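Local coordinates for PUA domain-containing protein (Pyrococcus horikoshii, PDB 3D79) that is of unknown function but carries a PUA domain and, as in other proteins of that family, may bind RNA, at residues 104-108 against 141-145; 112-118 against 159-165; 125-131 against 145-151. All coordinates share one frame; numbering follows the deposited sequence.

From the N terminus, the chain first passes through the pre-PUA-like region, and all three contacts lie later, within the PUA domain. Helix 104-108 comes first. Contact 1 closes a loop from it to strand 141-147. Residues 112-118 follow the helix, and contact 2 closes a longer loop to strand 161-165. Contact 3 joins 125-131 to 145-151 and lies nested inside the loop of contact 2. Contact 1 crosses both others, because its segments alternate with theirs along the chain. Contacts 1 and 3 share Gly-145. Strands 130-135, 141-147, 161-165 and 113-114 are neighbours in that order in one sheet, and helix 104-108 packs on it.

Contact 1: 104-108 against 141-145; sequences VPHIL and PLAIG
Leu-142 of strand 141-145 meets three residues of helix 104-108, and the two axes approach to 8.5 Å. Their N-to-C directions differ by 53°. The nearest CA atoms are those of Leu-108 and Leu-142, 6.6 Å apart. No hydrogen bond links the segments, and the contact is apolar. Within the helix, Leu-108 N bonds to Val-104 O, one turn of the helix, and Val-104, Ile-107 and Leu-108 all reach Leu-142.

Leu-142 crosses each of these side chains at about a right angle. With CG anti to the carbonyl carbon (chi1 -49°), its fork faces the helix. Both methyls touch Val-104. CD1 lies 4.0 Å from Val-104 CG2 and also meets Ile-107 CD1. CD2 touches Val-104 CG1 and lies 4.2 Å from Leu-108 CD2. Below this fork, Leu-142 CB rests against Ile-107 CG2. That same CG2 reaches along the strand to Ala-143 CB, at 3.9 Å. Ile-107 thus spans two consecutive strand residues.

Leu-142 and Ala-143 form a classic beta bulge facing Val-133, consistent with both CB atoms pointing toward the helix. Val-99 of strand 96-99 also touches Ile-107 and Leu-142. The arrangement is a short helix packed on a bulged strand of the mixed, curled sheet of the PUA domain.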
loop_
_atom_site.group_PDB
_atom_site.type_symbol
_atom_site.label_atom_id
_atom_site.label_comp_id
_atom_site.label_asym_id
_atom_site.label_seq_id
_atom_site.Cartn_x
_atom_site.Cartn_y
_atom_site.Cartn_z
ATOM N N VAL A 104 -6.830 8.426 12.736
ATOM C CA VAL A 104 -5.391 8.513 12.454
ATOM C C VAL A 104 -4.469 8.019 13.584
ATOM O O VAL A 104 -3.636 7.129 13.355
ATOM C CB VAL A 104 -4.991 9.948 11.984
ATOM C CG1 VAL A 104 -3.477 10.079 11.802
ATOM C CG2 VAL A 104 -5.710 10.292 10.694
ATOM N N PRO A 105 -4.612 8.581 14.802
ATOM C CA PRO A 105 -3.665 8.185 15.848
ATOM C C PRO A 105 -3.732 6.693 16.194
ATOM O O PRO A 105 -2.704 6.090 16.503
ATOM C CB PRO A 105 -4.062 9.061 17.043
ATOM C CG PRO A 105 -5.435 9.518 16.767
ATOM C CD PRO A 105 -5.593 9.571 15.287
ATOM N N HIS A 106 -4.921 6.102 16.111
ATOM C CA HIS A 106 -5.085 4.673 16.369
ATOM C C HIS A 106 -4.308 3.834 15.353
ATOM O O HIS A 106 -3.564 2.928 15.728
ATOM C CB HIS A 106 -6.563 4.297 16.351
ATOM C CG HIS A 106 -7.357 4.944 17.441
ATOM N ND1 HIS A 106 -7.394 4.448 18.725
ATOM C CD2 HIS A 106 -8.129 6.056 17.444
ATOM C CE1 HIS A 106 -8.163 5.220 19.471
ATOM N NE2 HIS A 106 -8.620 6.204 18.719
ATOM N N ILE A 107 -4.475 4.160 14.070
ATOM C CA ILE A 107 -3.797 3.444 12.981
ATOM C C ILE A 107 -2.269 3.577 13.057
ATOM O O ILE A 107 -1.538 2.609 12.833
ATOM C CB ILE A 107 -4.337 3.899 11.599
ATOM C CG1 ILE A 107 -5.814 3.503 11.471
ATOM C CG2 ILE A 107 -3.507 3.306 10.441
ATOM C CD1 ILE A 107 -6.593 4.307 10.434
ATOM N N LEU A 108 -1.786 4.774 13.382
ATOM C CA LEU A 108 -0.348 4.985 13.524
ATOM C C LEU A 108 0.245 4.266 14.746
ATOM O O LEU A 108 1.469 4.104 14.847
ATOM C CB LEU A 108 -0.021 6.485 13.544
ATOM C CG LEU A 108 -0.306 7.265 12.254
ATOM C CD1 LEU A 108 0.032 8.734 12.454
ATOM C CD2 LEU A 108 0.474 6.691 11.057
ATOM N N PRO A 141 -0.559 8.883 3.280
ATOM C CA PRO A 141 -0.828 7.477 3.576
ATOM C C PRO A 141 -0.371 7.109 4.980
ATOM O O PRO A 141 0.669 7.589 5.449
ATOM C CB PRO A 141 0.000 6.744 2.524
ATOM C CG PRO A 141 1.176 7.647 2.307
ATOM C CD PRO A 141 0.608 9.044 2.391
ATOM N N LEU A 142 -1.161 6.271 5.645
ATOM C CA LEU A 142 -0.891 5.873 7.018
ATOM C C LEU A 142 -0.446 4.420 7.080
ATOM O O LEU A 142 0.312 4.030 7.970
ATOM C CB LEU A 142 -2.157 6.008 7.870
ATOM C CG LEU A 142 -2.960 7.305 7.810
ATOM C CD1 LEU A 142 -4.217 7.158 8.641
ATOM C CD2 LEU A 142 -2.116 8.478 8.297
ATOM N N ALA A 143 -0.932 3.622 6.137
ATOM C CA ALA A 143 -0.808 2.168 6.252
ATOM C C ALA A 143 -1.160 1.455 4.961
ATOM O O ALA A 143 -1.781 2.026 4.067
ATOM C CB ALA A 143 -1.715 1.656 7.376
ATOM N N ILE A 144 -0.763 0.186 4.892
ATOM C CA ILE A 144 -1.217 -0.710 3.846
ATOM C C ILE A 144 -1.746 -1.973 4.514
ATOM O O ILE A 144 -1.380 -2.276 5.662
ATOM C CB ILE A 144 -0.106 -1.044 2.808
ATOM C CG1 ILE A 144 1.108 -1.698 3.474
ATOM C CG2 ILE A 144 0.325 0.231 2.049
ATOM C CD1 ILE A 144 2.065 -2.369 2.487
ATOM N N GLY A 145 -2.610 -2.691 3.811
ATOM C CA GLY A 145 -3.212 -3.889 4.390
ATOM C C GLY A 145 -4.116 -4.660 3.462
ATOM O O GLY A 145 -4.108 -4.465 2.244
#

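Contact 2: 112-118 against 159-165; sequences DVMAPGI and RGKAVKV
Asp-112 meets the 159-165 segment through both carboxylate oxygens. OD1 accepts Val-165 N at 2.9 Å, with the donor above the carboxylate plane. OD2 takes Lys-164 NZ at 2.8 Å on its syn lone pair. Lys-161 NZ makes a long salt bridge to the same OD2, at 3.8 Å. The bends of the Lys-161 chain at chi3 and chi4 (-73° and -48°) bring its NZ back beside Asp-112 CB and Met-114 SD. The two lysines would probably stabilise the charged carboxylate. Water 1 joins Asp-112 OD1 to Val-165 O. A leucine in place of Asp-112 would probably leave Val-165 N without this acceptor and Lys-164 without its close charge partner.

The backbone behind this group is antiparallel. Val-113 and Val-163 form a hydrogen-bonded pair, and their side chains lie side by side with CB atoms 3.7 Å apart. Val-113 O accepts two donors, Ala-162 N at 2.8 Å and Val-163 N at 3.2 Å. Ala-162 N approaches nearly along the C=O direction, while Val-163 N comes in more bent and slightly tilted from the carbonyl plane. Further along, Ala-115 N gives a nearly straight bond (172°) to Gly-160 O. Ile-118 CD1 presses on Ala-162 CB at 3.3 Å, tighter than usual for two carbons.

Val-97 of strand 96-99 and Met-154 of helix 151-156 touch both Val-163 and Ile-118, and Val-99 touches Val-113. Ala-162 and Val-163 both face Val-113. This is a classic beta bulge, here in an antiparallel strand pair of the PUA-domain sheet.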
loop_
_atom_site.group_PDB
_atom_site.type_symbol
_atom_site.label_atom_id
_atom_site.label_comp_id
_atom_site.label_asym_id
_atom_site.label_seq_id
_atom_site.Cartn_x
_atom_site.Cartn_y
_atom_site.Cartn_z
ATOM N N ASP A 112 -6.008 -1.764 13.523
ATOM C CA ASP A 112 -6.588 -2.033 12.217
ATOM C C ASP A 112 -7.606 -0.946 11.882
ATOM O O ASP A 112 -7.981 -0.159 12.750
ATOM C CB ASP A 112 -7.218 -3.424 12.184
ATOM C CG ASP A 112 -6.169 -4.528 12.230
ATOM O OD1 ASP A 112 -5.098 -4.356 11.609
ATOM O OD2 ASP A 112 -6.405 -5.562 12.893
ATOM N N VAL A 113 -8.027 -0.883 10.626
ATOM C CA VAL A 113 -8.998 0.146 10.227
ATOM C C VAL A 113 -10.418 -0.331 10.483
ATOM O O VAL A 113 -10.830 -1.379 9.982
ATOM C CB VAL A 113 -8.841 0.574 8.755
ATOM C CG1 VAL A 113 -9.790 1.741 8.443
ATOM C CG2 VAL A 113 -7.405 0.975 8.474
ATOM N N MET A 114 -11.160 0.452 11.262
ATOM C CA MET A 114 -12.543 0.129 11.596
ATOM C C MET A 114 -13.502 0.907 10.697
ATOM O O MET A 114 -13.257 2.074 10.396
ATOM C CB MET A 114 -12.820 0.446 13.067
ATOM C CG MET A 114 -11.828 -0.209 14.044
ATOM S SD MET A 114 -11.806 -2.008 13.922
ATOM C CE MET A 114 -13.466 -2.413 14.450
ATOM N N ALA A 115 -14.592 0.259 10.289
ATOM C CA ALA A 115 -15.570 0.865 9.376
ATOM C C ALA A 115 -16.104 2.254 9.773
ATOM O O ALA A 115 -16.292 3.096 8.891
ATOM C CB ALA A 115 -16.722 -0.097 9.092
ATOM N N PRO A 116 -16.373 2.503 11.078
ATOM C CA PRO A 116 -16.883 3.848 11.420
ATOM C C PRO A 116 -15.979 5.027 11.038
ATOM O O PRO A 116 -16.479 6.148 10.890
ATOM C CB PRO A 116 -17.083 3.791 12.941
ATOM C CG PRO A 116 -16.315 2.596 13.413
ATOM C CD PRO A 116 -16.313 1.625 12.265
ATOM N N GLY A 117 -14.683 4.778 10.867
ATOM C CA GLY A 117 -13.705 5.830 10.562
ATOM C C GLY A 117 -13.436 6.044 9.082
ATOM O O GLY A 117 -12.639 6.909 8.716
ATOM N N ILE A 118 -14.085 5.249 8.242
ATOM C CA ILE A 118 -13.881 5.316 6.791
ATOM C C ILE A 118 -14.841 6.316 6.157
ATOM O O ILE A 118 -16.061 6.180 6.285
ATOM C CB ILE A 118 -14.013 3.915 6.136
ATOM C CG1 ILE A 118 -12.884 3.002 6.633
ATOM C CG2 ILE A 118 -13.996 4.016 4.592
ATOM C CD1 ILE A 118 -13.007 1.558 6.209
ATOM N N ARG A 159 -19.916 -0.084 11.187
ATOM C CA ARG A 159 -19.462 -1.075 12.169
ATOM C C ARG A 159 -18.703 -2.207 11.496
ATOM O O ARG A 159 -18.976 -2.543 10.343
ATOM C CB ARG A 159 -20.655 -1.656 12.936
ATOM C CG ARG A 159 -21.349 -0.650 13.838
ATOM C CD ARG A 159 -22.576 -1.250 14.490
ATOM N NE ARG A 159 -22.237 -2.266 15.489
ATOM C CZ ARG A 159 -21.823 -2.000 16.722
ATOM N NH1 ARG A 159 -21.683 -0.745 17.137
ATOM N NH2 ARG A 159 -21.544 -3.006 17.550
ATOM N N GLY A 160 -17.750 -2.791 12.220
ATOM C CA GLY A 160 -16.968 -3.919 11.712
ATOM C C GLY A 160 -15.541 -3.531 11.370
ATOM O O GLY A 160 -15.257 -2.364 11.110
ATOM N N LYS A 161 -14.635 -4.508 11.396
ATOM C CA LYS A 161 -13.258 -4.276 10.937
ATOM C C LYS A 161 -13.182 -4.283 9.415
ATOM O O LYS A 161 -13.665 -5.217 8.755
ATOM C CB LYS A 161 -12.277 -5.310 11.500
ATOM C CG LYS A 161 -10.811 -4.836 11.392
ATOM C CD LYS A 161 -9.792 -5.836 11.961
ATOM C CE LYS A 161 -9.827 -5.888 13.491
ATOM N NZ LYS A 161 -9.799 -4.554 14.152
ATOM N N ALA A 162 -12.538 -3.250 8.873
ATOM C CA ALA A 162 -12.493 -3.041 7.432
ATOM C C ALA A 162 -11.175 -3.440 6.782
ATOM O O ALA A 162 -11.169 -3.955 5.661
ATOM C CB ALA A 162 -12.811 -1.598 7.118
ATOM N N VAL A 163 -10.065 -3.182 7.466
ATOM C CA VAL A 163 -8.739 -3.468 6.902
ATOM C C VAL A 163 -7.815 -4.078 7.943
ATOM O O VAL A 163 -7.638 -3.514 9.019
ATOM C CB VAL A 163 -8.058 -2.187 6.343
ATOM C CG1 VAL A 163 -6.681 -2.505 5.751
ATOM C CG2 VAL A 163 -8.941 -1.503 5.297
ATOM N N LYS A 164 -7.233 -5.230 7.608
ATOM C CA LYS A 164 -6.149 -5.804 8.397
ATOM C C LYS A 164 -4.842 -5.147 7.973
ATOM O O LYS A 164 -4.345 -5.410 6.874
ATOM C CB LYS A 164 -6.072 -7.330 8.198
ATOM C CG LYS A 164 -5.053 -8.027 9.098
ATOM C CD LYS A 164 -5.575 -8.073 10.538
ATOM C CE LYS A 164 -4.463 -8.330 11.517
ATOM N NZ LYS A 164 -4.864 -7.951 12.894
ATOM N N VAL A 165 -4.297 -4.293 8.836
ATOM C CA VAL A 165 -3.058 -3.568 8.535
ATOM C C VAL A 165 -1.850 -4.506 8.622
ATOM O O VAL A 165 -1.741 -5.306 9.558
ATOM C CB VAL A 165 -2.875 -2.334 9.445
ATOM C CG1 VAL A 165 -1.514 -1.675 9.208
ATOM C CG2 VAL A 165 -4.005 -1.334 9.196
HETATM O O HOH W 1 -2.504 -4.870 12.321
#

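Contact 3: 125-131 against 145-151; sequences IKEGDFV and GIALMSG
Glu-127 lies along the loop between strand 141-147 and the helix that begins at Gly-151. From CB the side chain runs over the backbone of Met-149. CG packs on Met-149 CA and C, each 3.7 Å away. The chain is extended beyond CG (chi2 -171°), which carries CD to 3.7 Å from Leu-148 O. At the tip, OE2 accepts a hydrogen bond from water 2. The same water accepts one from Ser-150 N, and so links the carboxylate to the loop. Met-149 O is buried here without a polar partner. Ser-150 is the N-cap of helix 151-156, and its OG bonds to Val-153 N.

Residues 126-129 form a type II beta turn, closed by Asp-129 N to Lys-126 O. Gly-128 has positive phi (97°) at the third position, where a CB would jam against the preceding carbonyl O. Asp-129 OD2 accepts Lys-126 N from above the carboxylate plane, which ties the turn to itself. Gly-128 N bonds to Ala-147 O, and Ala-147 N gives an almost straight bond to Asp-129 O.

The pairing then runs into the beta hairpin of strands 130-135 and 141-147, part of the PUA-domain sheet. Val-131 and Gly-145 are a hydrogen-bonded pair. Val-131 N is 2.8 Å from Gly-145 O, and Gly-145 N is 2.9 Å from Val-131 O. Gly-145 O also lies at the edge of the Phe-130 ring, in its plane. Phe-130 and Ile-146 are the adjoining non-hydrogen-bonded pair.

Val-131 CG1 meets Ala-147 CB at 4.0 Å. Ile-125 CG2 meets the same CB at 3.6 Å. Ile-125 O accepts Gly-151 N at 2.9 Å, with the donor above the carbonyl plane.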
loop_
_atom_site.group_PDB
_atom_site.type_symbol
_atom_site.label_atom_id
_atom_site.label_comp_id
_atom_site.label_asym_id
_atom_site.label_seq_id
_atom_site.Cartn_x
_atom_site.Cartn_y
_atom_site.Cartn_z
ATOM N N ILE A 125 -12.506 -2.221 -4.827
ATOM C CA ILE A 125 -11.926 -3.095 -3.804
ATOM C C ILE A 125 -12.828 -4.298 -3.502
ATOM O O ILE A 125 -14.031 -4.141 -3.272
ATOM C CB ILE A 125 -11.652 -2.320 -2.471
ATOM C CG1 ILE A 125 -10.516 -1.309 -2.638
ATOM C CG2 ILE A 125 -11.315 -3.279 -1.330
ATOM C CD1 ILE A 125 -10.496 -0.227 -1.561
ATOM N N LYS A 126 -12.236 -5.489 -3.512
ATOM C CA LYS A 126 -12.910 -6.711 -3.065
ATOM C C LYS A 126 -12.237 -7.235 -1.808
ATOM O O LYS A 126 -11.057 -6.969 -1.580
ATOM C CB LYS A 126 -12.837 -7.793 -4.141
ATOM C CG LYS A 126 -13.658 -7.500 -5.389
ATOM C CD LYS A 126 -13.837 -8.760 -6.236
ATOM C CE LYS A 126 -12.567 -9.148 -6.980
ATOM N NZ LYS A 126 -12.281 -8.233 -8.122
ATOM N N GLU A 127 -12.982 -7.989 -0.997
ATOM C CA GLU A 127 -12.397 -8.670 0.161
ATOM C C GLU A 127 -11.154 -9.424 -0.282
ATOM O O GLU A 127 -11.174 -10.101 -1.310
ATOM C CB GLU A 127 -13.390 -9.660 0.781
ATOM C CG GLU A 127 -14.591 -9.021 1.447
ATOM C CD GLU A 127 -15.438 -10.019 2.231
ATOM O OE1 GLU A 127 -14.947 -11.133 2.521
ATOM O OE2 GLU A 127 -16.592 -9.679 2.571
ATOM N N GLY A 128 -10.073 -9.283 0.480
ATOM C CA GLY A 128 -8.818 -9.969 0.183
ATOM C C GLY A 128 -7.807 -9.124 -0.568
ATOM O O GLY A 128 -6.620 -9.456 -0.587
ATOM N N ASP A 129 -8.283 -8.041 -1.187
ATOM C CA ASP A 129 -7.425 -7.119 -1.949
ATOM C C ASP A 129 -6.462 -6.378 -1.038
ATOM O O ASP A 129 -6.829 -5.991 0.078
ATOM C CB ASP A 129 -8.270 -6.077 -2.699
ATOM C CG ASP A 129 -8.911 -6.613 -3.977
ATOM O OD1 ASP A 129 -8.674 -7.782 -4.357
ATOM O OD2 ASP A 129 -9.655 -5.839 -4.617
ATOM N N PHE A 130 -5.237 -6.164 -1.521
ATOM C CA PHE A 130 -4.310 -5.227 -0.898
ATOM C C PHE A 130 -4.881 -3.827 -1.063
ATOM O O PHE A 130 -5.363 -3.470 -2.140
ATOM C CB PHE A 130 -2.959 -5.243 -1.610
ATOM C CG PHE A 130 -2.008 -6.294 -1.128
ATOM C CD1 PHE A 130 -1.807 -6.518 0.232
ATOM C CD2 PHE A 130 -1.273 -7.034 -2.046
ATOM C CE1 PHE A 130 -0.903 -7.487 0.669
ATOM C CE2 PHE A 130 -0.371 -8.000 -1.624
ATOM C CZ PHE A 130 -0.182 -8.226 -0.260
ATOM N N VAL A 131 -4.818 -3.033 0.002
ATOM C CA VAL A 131 -5.306 -1.653 -0.038
ATOM C C VAL A 131 -4.312 -0.737 0.670
ATOM O O VAL A 131 -3.472 -1.204 1.437
ATOM C CB VAL A 131 -6.708 -1.505 0.626
ATOM C CG1 VAL A 131 -7.781 -2.267 -0.175
ATOM C CG2 VAL A 131 -6.685 -1.938 2.097
ATOM N N GLY A 145 -2.610 -2.691 3.811
ATOM C CA GLY A 145 -3.212 -3.889 4.390
ATOM C C GLY A 145 -4.116 -4.660 3.462
ATOM O O GLY A 145 -4.108 -4.465 2.244
ATOM N N ILE A 146 -4.896 -5.554 4.061
ATOM C CA ILE A 146 -5.792 -6.431 3.335
ATOM C C ILE A 146 -7.229 -6.064 3.669
ATOM O O ILE A 146 -7.598 -5.970 4.849
ATOM C CB ILE A 146 -5.547 -7.916 3.710
ATOM C CG1 ILE A 146 -4.077 -8.284 3.477
ATOM C CG2 ILE A 146 -6.498 -8.832 2.927
ATOM C CD1 ILE A 146 -3.690 -9.678 3.951
ATOM N N ALA A 147 -8.029 -5.855 2.627
ATOM C CA ALA A 147 -9.445 -5.544 2.784
ATOM C C ALA A 147 -10.202 -6.722 3.384
ATOM O O ALA A 147 -10.067 -7.858 2.925
ATOM C CB ALA A 147 -10.051 -5.171 1.456
ATOM N N LEU A 148 -10.984 -6.436 4.424
ATOM C CA LEU A 148 -11.861 -7.437 5.052
ATOM C C LEU A 148 -13.313 -7.216 4.638
ATOM O O LEU A 148 -14.214 -7.988 5.007
ATOM C CB LEU A 148 -11.723 -7.397 6.578
ATOM C CG LEU A 148 -10.315 -7.501 7.176
ATOM C CD1 LEU A 148 -10.364 -7.295 8.673
ATOM C CD2 LEU A 148 -9.637 -8.816 6.826
ATOM N N MET A 149 -13.532 -6.148 3.873
ATOM C CA MET A 149 -14.823 -5.807 3.291
ATOM C C MET A 149 -14.581 -5.342 1.857
ATOM O O MET A 149 -13.481 -4.903 1.523
ATOM C CB MET A 149 -15.473 -4.651 4.058
ATOM C CG MET A 149 -15.779 -4.911 5.526
ATOM S SD MET A 149 -16.257 -3.372 6.333
ATOM C CE MET A 149 -16.891 -3.987 7.898
ATOM N N SER A 150 -15.606 -5.411 1.012
ATOM C CA SER A 150 -15.530 -4.765 -0.295
ATOM C C SER A 150 -15.503 -3.245 -0.099
ATOM O O SER A 150 -15.895 -2.745 0.961
ATOM C CB SER A 150 -16.725 -5.156 -1.160
ATOM O OG SER A 150 -17.908 -4.540 -0.677
ATOM N N GLY A 151 -15.047 -2.515 -1.115
ATOM C CA GLY A 151 -15.063 -1.052 -1.083
ATOM C C GLY A 151 -16.455 -0.485 -0.859
ATOM O O GLY A 151 -16.632 0.459 -0.084
HETATM O O HOH W 2 -17.715 -7.205 1.957
#